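Local coordinates for protein MFP2b (Ascaris suum, PDB 2BJR) that enhances polymerization of the major sperm protein in the amoeboid motility of nematode sperm and binds a zinc ion, at residues H308-D320 / G326-G338. Numbering follows the deposited sequence.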
ATOM      1  N   HIS A 308     -13.764   7.893   3.163  1.00 27.26           N
ATOM      2  CA  HIS A 308     -14.848   8.876   3.330  1.00 29.82           C
ATOM      3  C   HIS A 308     -15.647   8.675   4.605  1.00 30.45           C
ATOM      4  O   HIS A 308     -16.254   9.601   5.109  1.00 33.03           O
ATOM      5  CB  HIS A 308     -15.763   8.926   2.092  1.00 30.33           C
ATOM      6  CG  HIS A 308     -16.532   7.669   1.860  1.00 33.32           C
ATOM      7  ND1 HIS A 308     -16.141   6.725   0.940  1.00 37.42           N
ATOM      8  CD2 HIS A 308     -17.659   7.190   2.435  1.00 37.77           C
ATOM      9  CE1 HIS A 308     -16.998   5.722   0.948  1.00 38.22           C
ATOM     10  NE2 HIS A 308     -17.930   5.979   1.845  1.00 38.19           N
ATOM     11  N   LYS A 309     -15.680   7.473   5.145  1.00 31.35           N
ATOM     12  CA  LYS A 309     -16.357   7.212   6.431  1.00 31.64           C
ATOM     13  C   LYS A 309     -15.519   7.553   7.682  1.00 30.89           C
ATOM     14  O   LYS A 309     -15.976   7.347   8.791  1.00 33.26           O
ATOM     15  CB  LYS A 309     -16.756   5.756   6.547  1.00 31.43           C
ATOM     16  CG  LYS A 309     -17.895   5.299   5.611  1.00 35.60           C
ATOM     17  CD  LYS A 309     -18.623   4.144   6.314  1.00 38.29           C
ATOM     18  CE  LYS A 309     -19.252   3.150   5.386  1.00 40.74           C
ATOM     19  NZ  LYS A 309     -19.635   1.895   6.176  1.00 39.81           N
ATOM     20  N   GLY A 310     -14.299   8.030   7.516  1.00 28.28           N
ATOM     21  CA  GLY A 310     -13.423   8.256   8.651  1.00 26.33           C
ATOM     22  C   GLY A 310     -12.019   7.753   8.351  1.00 24.08           C
ATOM     23  O   GLY A 310     -11.863   6.677   7.777  1.00 23.68           O
ATOM     24  N   ASN A 311     -11.009   8.514   8.742  1.00 20.61           N
ATOM     25  CA  ASN A 311      -9.623   8.132   8.543  1.00 19.51           C
ATOM     26  C   ASN A 311      -9.158   7.285   9.694  1.00 18.76           C
ATOM     27  O   ASN A 311      -9.473   7.556  10.841  1.00 17.84           O
ATOM     28  CB  ASN A 311      -8.780   9.376   8.386  1.00 20.75           C
ATOM     29  CG  ASN A 311      -9.385  10.328   7.352  1.00 23.07           C
ATOM     30  OD1 ASN A 311      -9.960   9.870   6.337  1.00 21.14           O
ATOM     31  ND2 ASN A 311      -9.324  11.629   7.628  1.00 23.63           N
ATOM     32  N   ILE A 312      -8.452   6.206   9.392  1.00 17.74           N
ATOM     33  CA  ILE A 312      -8.169   5.200  10.399  1.00 17.08           C
ATOM     34  C   ILE A 312      -6.691   5.161  10.752  1.00 16.36           C
ATOM     35  O   ILE A 312      -5.847   5.163   9.869  1.00 17.42           O
ATOM     36  CB  ILE A 312      -8.660   3.854   9.876  1.00 17.25           C
ATOM     37  CG1 ILE A 312     -10.144   3.926   9.464  1.00 19.47           C
ATOM     38  CG2 ILE A 312      -8.489   2.796  10.922  1.00 16.65           C
ATOM     39  CD1 ILE A 312     -11.117   4.245  10.598  1.00 22.40           C
ATOM     40  N   SER A 313      -6.388   5.070  12.044  1.00 15.37           N
ATOM     41  CA  SER A 313      -5.034   5.098  12.584  1.00 15.35           C
ATOM     42  C   SER A 313      -4.790   3.857  13.439  1.00 15.70           C
ATOM     43  O   SER A 313      -5.751   3.331  14.027  1.00 14.60           O
ATOM     44  CB  SER A 313      -4.834   6.342  13.483  1.00 16.03           C
ATOM     45  OG  SER A 313      -5.078   7.522  12.745  1.00 16.24           O
ATOM     46  N   PRO A 314      -3.522   3.410  13.570  1.00 14.94           N
ATOM     47  CA  PRO A 314      -3.215   2.330  14.500  1.00 14.69           C
ATOM     48  C   PRO A 314      -3.283   2.854  15.954  1.00 14.72           C
ATOM     49  O   PRO A 314      -2.830   3.960  16.200  1.00 14.72           O
ATOM     50  CB  PRO A 314      -1.743   1.941  14.142  1.00 13.72           C
ATOM     51  CG  PRO A 314      -1.430   2.652  12.909  1.00 14.16           C
ATOM     52  CD  PRO A 314      -2.288   3.890  12.904  1.00 15.47           C
ATOM     53  N   ALA A 315      -3.763   2.047  16.888  1.00 15.28           N
ATOM     54  CA  ALA A 315      -3.958   2.492  18.275  1.00 16.15           C
ATOM     55  C   ALA A 315      -3.956   1.303  19.201  1.00 17.17           C
ATOM     56  O   ALA A 315      -4.555   0.278  18.911  1.00 16.14           O
ATOM     57  CB  ALA A 315      -5.244   3.230  18.401  1.00 17.12           C
ATOM     58  N   VAL A 316      -3.263   1.441  20.323  1.00 17.20           N
ATOM     59  CA  VAL A 316      -3.350   0.490  21.392  1.00 17.95           C
ATOM     60  C   VAL A 316      -4.470   0.975  22.316  1.00 19.28           C
ATOM     61  O   VAL A 316      -4.440   2.119  22.799  1.00 20.00           O
ATOM     62  CB  VAL A 316      -2.020   0.452  22.171  1.00 19.12           C
ATOM     63  CG1 VAL A 316      -2.119  -0.474  23.336  1.00 19.61           C
ATOM     64  CG2 VAL A 316      -0.867   0.048  21.255  1.00 17.52           C
ATOM     65  N   LEU A 317      -5.444   0.110  22.548  1.00 18.28           N
ATOM     66  CA  LEU A 317      -6.556   0.342  23.452  1.00 19.96           C
ATOM     67  C   LEU A 317      -6.231  -0.255  24.810  1.00 20.62           C
ATOM     68  O   LEU A 317      -5.474  -1.219  24.900  1.00 20.96           O
ATOM     69  CB  LEU A 317      -7.817  -0.359  22.938  1.00 19.16           C
ATOM     70  CG  LEU A 317      -8.597   0.321  21.814  1.00 19.72           C
ATOM     71  CD1 LEU A 317      -7.767   0.381  20.572  1.00 20.37           C
ATOM     72  CD2 LEU A 317      -9.913  -0.393  21.584  1.00 21.63           C
ATOM     73  N   ILE A 318      -6.819   0.322  25.855  1.00 22.17           N
ATOM     74  CA  ILE A 318      -6.807  -0.273  27.183  1.00 23.85           C
ATOM     75  C   ILE A 318      -8.171  -0.895  27.452  1.00 24.82           C
ATOM     76  O   ILE A 318      -9.162  -0.180  27.541  1.00 25.01           O
ATOM     77  CB  ILE A 318      -6.519   0.794  28.268  1.00 24.39           C
ATOM     78  CG1 ILE A 318      -5.220   1.533  27.979  1.00 25.77           C
ATOM     79  CG2 ILE A 318      -6.497   0.158  29.648  1.00 24.90           C
ATOM     80  CD1 ILE A 318      -4.008   0.644  27.839  1.00 28.78           C
ATOM     81  N   VAL A 319      -8.212  -2.215  27.540  1.00 25.96           N
ATOM     82  CA  VAL A 319      -9.427  -2.997  27.701  1.00 28.76           C
ATOM     83  C   VAL A 319      -9.223  -3.963  28.869  1.00 29.85           C
ATOM     84  O   VAL A 319      -8.292  -4.788  28.861  1.00 29.76           O
ATOM     85  CB  VAL A 319      -9.711  -3.820  26.422  1.00 28.73           C
ATOM     86  CG1 VAL A 319     -10.918  -4.795  26.617  1.00 30.52           C
ATOM     87  CG2 VAL A 319      -9.957  -2.923  25.295  1.00 30.89           C
ATOM     88  N   ASP A 320     -10.069  -3.858  29.893  1.00 31.89           N
ATOM     89  CA  ASP A 320      -9.940  -4.723  31.059  1.00 33.13           C
ATOM     90  C   ASP A 320      -8.574  -4.475  31.701  1.00 32.12           C
ATOM     91  O   ASP A 320      -7.941  -5.392  32.190  1.00 33.46           O
ATOM     92  CB  ASP A 320     -10.068  -6.214  30.663  1.00 34.91           C
ATOM     93  CG  ASP A 320     -11.492  -6.612  30.222  1.00 39.20           C
ATOM     94  OD1 ASP A 320     -12.453  -5.841  30.487  1.00 42.14           O
ATOM     95  OD2 ASP A 320     -11.727  -7.692  29.598  1.00 44.53           O
ATOM     96  N   GLY A 326      -5.254  -2.303  18.075  1.00 16.18           N
ATOM     97  CA  GLY A 326      -6.334  -2.238  17.091  1.00 16.52           C
ATOM     98  C   GLY A 326      -6.324  -0.918  16.331  1.00 15.73           C
ATOM     99  O   GLY A 326      -5.308  -0.495  15.793  1.00 16.45           O
ATOM    100  N   LYS A 327      -7.471  -0.292  16.205  1.00 16.43           N
ATOM    101  CA  LYS A 327      -7.563   0.861  15.300  1.00 16.61           C
ATOM    102  C   LYS A 327      -8.346   2.000  15.965  1.00 15.70           C
ATOM    103  O   LYS A 327      -9.137   1.753  16.870  1.00 16.12           O
ATOM    104  CB  LYS A 327      -8.202   0.402  13.973  1.00 16.20           C
ATOM    105  CG  LYS A 327      -9.760   0.137  14.070  1.00 16.95           C
ATOM    106  CD  LYS A 327     -10.284  -0.578  12.810  1.00 15.88           C
ATOM    107  CE  LYS A 327     -11.809  -0.828  12.891  1.00 17.48           C
ATOM    108  NZ  LYS A 327     -12.592   0.441  12.587  1.00 19.43           N
ATOM    109  N   ALA A 328      -8.183   3.230  15.476  1.00 16.81           N
ATOM    110  CA  ALA A 328      -8.994   4.372  15.956  1.00 16.95           C
ATOM    111  C   ALA A 328      -9.217   5.341  14.822  1.00 18.03           C
ATOM    112  O   ALA A 328      -8.400   5.449  13.883  1.00 17.67           O
ATOM    113  CB  ALA A 328      -8.297   5.104  17.115  1.00 17.32           C
ATOM    114  N   ASP A 329     -10.347   6.024  14.942  1.00 18.63           N
ATOM    115  CA  ASP A 329     -10.690   7.186  14.162  1.00 19.81           C
ATOM    116  C   ASP A 329     -10.610   8.364  15.131  1.00 19.71           C
ATOM    117  O   ASP A 329     -11.472   8.519  15.996  1.00 21.11           O
ATOM    118  CB  ASP A 329     -12.102   7.022  13.668  1.00 19.44           C
ATOM    119  CG  ASP A 329     -12.568   8.187  12.793  1.00 21.84           C
ATOM    120  OD1 ASP A 329     -12.041   9.299  12.914  1.00 22.50           O
ATOM    121  OD2 ASP A 329     -13.438   8.014  11.898  1.00 23.48           O
ATOM    122  N   ILE A 330      -9.552   9.138  14.997  1.00 20.33           N
ATOM    123  CA  ILE A 330      -9.243  10.188  15.946  1.00 22.69           C
ATOM    124  C   ILE A 330     -10.326  11.274  15.850  1.00 23.00           C
ATOM    125  O   ILE A 330     -10.850  11.699  16.855  1.00 23.30           O
ATOM    126  CB  ILE A 330      -7.894  10.842  15.654  1.00 22.93           C
ATOM    127  CG1 ILE A 330      -6.679   9.880  15.740  1.00 26.08           C
ATOM    128  CG2 ILE A 330      -7.658  12.032  16.594  1.00 25.43           C
ATOM    129  CD1 ILE A 330      -6.824   8.676  16.609  1.00 30.61           C
ATOM    130  N   ARG A 331     -10.656  11.701  14.634  1.00 24.54           N
ATOM    131  CA  ARG A 331     -11.578  12.831  14.487  1.00 26.92           C
ATOM    132  C   ARG A 331     -12.954  12.488  15.083  1.00 27.16           C
ATOM    133  O   ARG A 331     -13.639  13.351  15.643  1.00 27.71           O
ATOM    134  CB  ARG A 331     -11.701  13.255  13.031  1.00 27.46           C
ATOM    135  CG  ARG A 331     -10.570  14.112  12.505  1.00 32.09           C
ATOM    136  CD  ARG A 331     -10.801  14.521  11.042  1.00 37.90           C
ATOM    137  NE  ARG A 331      -9.730  15.338  10.480  1.00 43.50           N
ATOM    138  CZ  ARG A 331      -9.559  16.648  10.695  1.00 48.09           C
ATOM    139  NH1 ARG A 331     -10.374  17.323  11.499  1.00 49.22           N
ATOM    140  NH2 ARG A 331      -8.540  17.282  10.111  1.00 50.86           N
ATOM    141  N   ASN A 332     -13.352  11.228  15.004  1.00 26.22           N
ATOM    142  CA  ASN A 332     -14.685  10.814  15.402  1.00 26.78           C
ATOM    143  C   ASN A 332     -14.684  10.143  16.785  1.00 25.21           C
ATOM    144  O   ASN A 332     -15.683   9.587  17.233  1.00 24.61           O
ATOM    145  CB  ASN A 332     -15.287   9.940  14.295  1.00 27.78           C
ATOM    146  CG  ASN A 332     -15.475  10.726  12.930  1.00 33.41           C
ATOM    147  OD1 ASN A 332     -15.895  11.911  12.935  1.00 39.24           O
ATOM    148  ND2 ASN A 332     -15.213  10.061  11.777  1.00 28.39           N
ATOM    149  N   GLU A 333     -13.545  10.217  17.481  1.00 24.07           N
ATOM    150  CA  GLU A 333     -13.372   9.591  18.779  1.00 23.00           C
ATOM    151  C   GLU A 333     -13.970   8.183  18.882  1.00 22.49           C
ATOM    152  O   GLU A 333     -14.908   7.933  19.662  1.00 22.42           O
ATOM    153  CB  GLU A 333     -13.927  10.493  19.880  1.00 23.07           C
ATOM    154  CG  GLU A 333     -13.146  11.795  20.016  1.00 24.65           C
ATOM    155  CD  GLU A 333     -13.601  12.613  21.221  1.00 27.45           C
ATOM    156  OE1 GLU A 333     -14.797  12.502  21.561  1.00 27.02           O
ATOM    157  OE2 GLU A 333     -12.730  13.276  21.862  1.00 25.35           O
ATOM    158  N   ARG A 334     -13.448   7.258  18.084  1.00 20.12           N
ATOM    159  CA  ARG A 334     -13.854   5.864  18.162  1.00 19.30           C
ATOM    160  C   ARG A 334     -12.590   5.006  18.084  1.00 19.46           C
ATOM    161  O   ARG A 334     -11.626   5.403  17.424  1.00 18.77           O
ATOM    162  CB  ARG A 334     -14.728   5.571  16.961  1.00 20.69           C
ATOM    163  CG  ARG A 334     -15.489   4.284  16.992  1.00 20.93           C
ATOM    164  CD  ARG A 334     -16.651   4.269  15.973  1.00 22.67           C
ATOM    165  NE  ARG A 334     -17.433   3.065  16.092  1.00 22.47           N
ATOM    166  CZ  ARG A 334     -17.235   1.968  15.380  1.00 23.63           C
ATOM    167  NH1 ARG A 334     -16.223   1.894  14.534  1.00 23.20           N
ATOM    168  NH2 ARG A 334     -18.003   0.918  15.590  1.00 24.22           N
ATOM    169  N   ALA A 335     -12.593   3.881  18.760  1.00 18.14           N
ATOM    170  CA  ALA A 335     -11.478   2.933  18.690  1.00 19.40           C
ATOM    171  C   ALA A 335     -11.996   1.540  18.946  1.00 19.29           C
ATOM    172  O   ALA A 335     -12.886   1.311  19.802  1.00 19.88           O
ATOM    173  CB  ALA A 335     -10.406   3.308  19.726  1.00 17.93           C
ATOM    174  N   THR A 336     -11.452   0.582  18.201  1.00 19.37           N
ATOM    175  CA  THR A 336     -11.885  -0.807  18.326  1.00 18.80           C
ATOM    176  C   THR A 336     -10.783  -1.851  18.154  1.00 19.07           C
ATOM    177  O   THR A 336      -9.697  -1.542  17.680  1.00 16.98           O
ATOM    178  CB  THR A 336     -13.035  -1.127  17.329  1.00 18.84           C
ATOM    179  OG1 THR A 336     -12.532  -1.499  16.049  1.00 18.79           O
ATOM    180  CG2 THR A 336     -13.897   0.070  16.991  1.00 20.02           C
ATOM    181  N   ILE A 337     -11.086  -3.071  18.603  1.00 17.95           N
ATOM    182  CA  ILE A 337     -10.233  -4.225  18.396  1.00 19.61           C
ATOM    183  C   ILE A 337     -11.120  -5.389  17.981  1.00 19.47           C
ATOM    184  O   ILE A 337     -12.339  -5.393  18.266  1.00 20.63           O
ATOM    185  CB  ILE A 337      -9.487  -4.625  19.674  1.00 19.71           C
ATOM    186  CG1 ILE A 337     -10.453  -4.764  20.874  1.00 21.11           C
ATOM    187  CG2 ILE A 337      -8.398  -3.680  19.963  1.00 20.71           C
ATOM    188  CD1 ILE A 337      -9.822  -5.485  22.085  1.00 22.16           C
ATOM    189  N   GLY A 338     -10.516  -6.347  17.306  1.00 19.31           N
ATOM    190  CA  GLY A 338     -11.074  -7.669  17.219  1.00 19.91           C
ATOM    191  C   GLY A 338     -10.648  -8.434  18.451  1.00 20.90           C
ATOM    192  O   GLY A 338      -9.462  -8.505  18.731  1.00 20.02           O
TER
HETATM  193  O   HOH W   1      -7.691   8.655  12.684  1.00 20.71           O
HETATM  194  O   HOH W   2     -11.666  10.620  10.620  1.00 23.21           O
HETATM  195  O   HOH W   3      -7.740  12.638  10.153  1.00 33.51           O
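Ser313 and Ala328 form an antiparallel hydrogen-bonded pair. Ser313 N reaches Ala328 O at 2.8 Å, and Ala328 N returns a bond of equal length to Ser313 O. Ala315 and Gly326 make the next such pair. Here Gly326 N to Ala315 O is short, 2.8 Å. The return bond, from Ala315 N to Gly326 O, is longer at 3.2 Å, and its donor stands 53° out of the carbonyl plane. Between these pairs Pro314 lies beside Lys327 as a non-hydrogen-bonded pair, so its missing N-H costs this pairing nothing.

Ala315 and Ala328 project from the same face of the sheet, and their CB atoms meet at 3.8 Å. Farther along, strand 313-319 turns across strand 334-338. Leu317 lays CD2 over the backbone of Thr336 and against Ile337 CG2, while CD1 rests on Ala335 CB. Val319 CG2 reaches Ile337 CD1.

At the other end the pairing gives way to water and a carboxylate. Water 1 donates to Asn311 O and Ser313 OG and accepts from Ile330 N; Ser313 OG also bonds Val303 O. Water 2 links Asn311 N to Asp329 OD1. With CG anti to the backbone N (chi1 -179°), the Asp329 carboxylate extends to Gly310, where Asp329 OD2 lies 3.3 Å from Gly310 CA. Asn332 N bonds Asp329 OD1 in an Asx motif, and Asn332 ND2 bonds Asp329 OD2 at 2.7 Å; both meet the carboxylate from above its plane. Glu333 and Arg334 opposite Asp329 form a G1 beta bulge.

The contact joins the hairpin of strands 313-319 and 322-329 to strand 334-339 within one curled antiparallel sheet, away from the zinc site. Three donors fix the Asp329 carboxylate, which probably helps it stay ionised where the strands part.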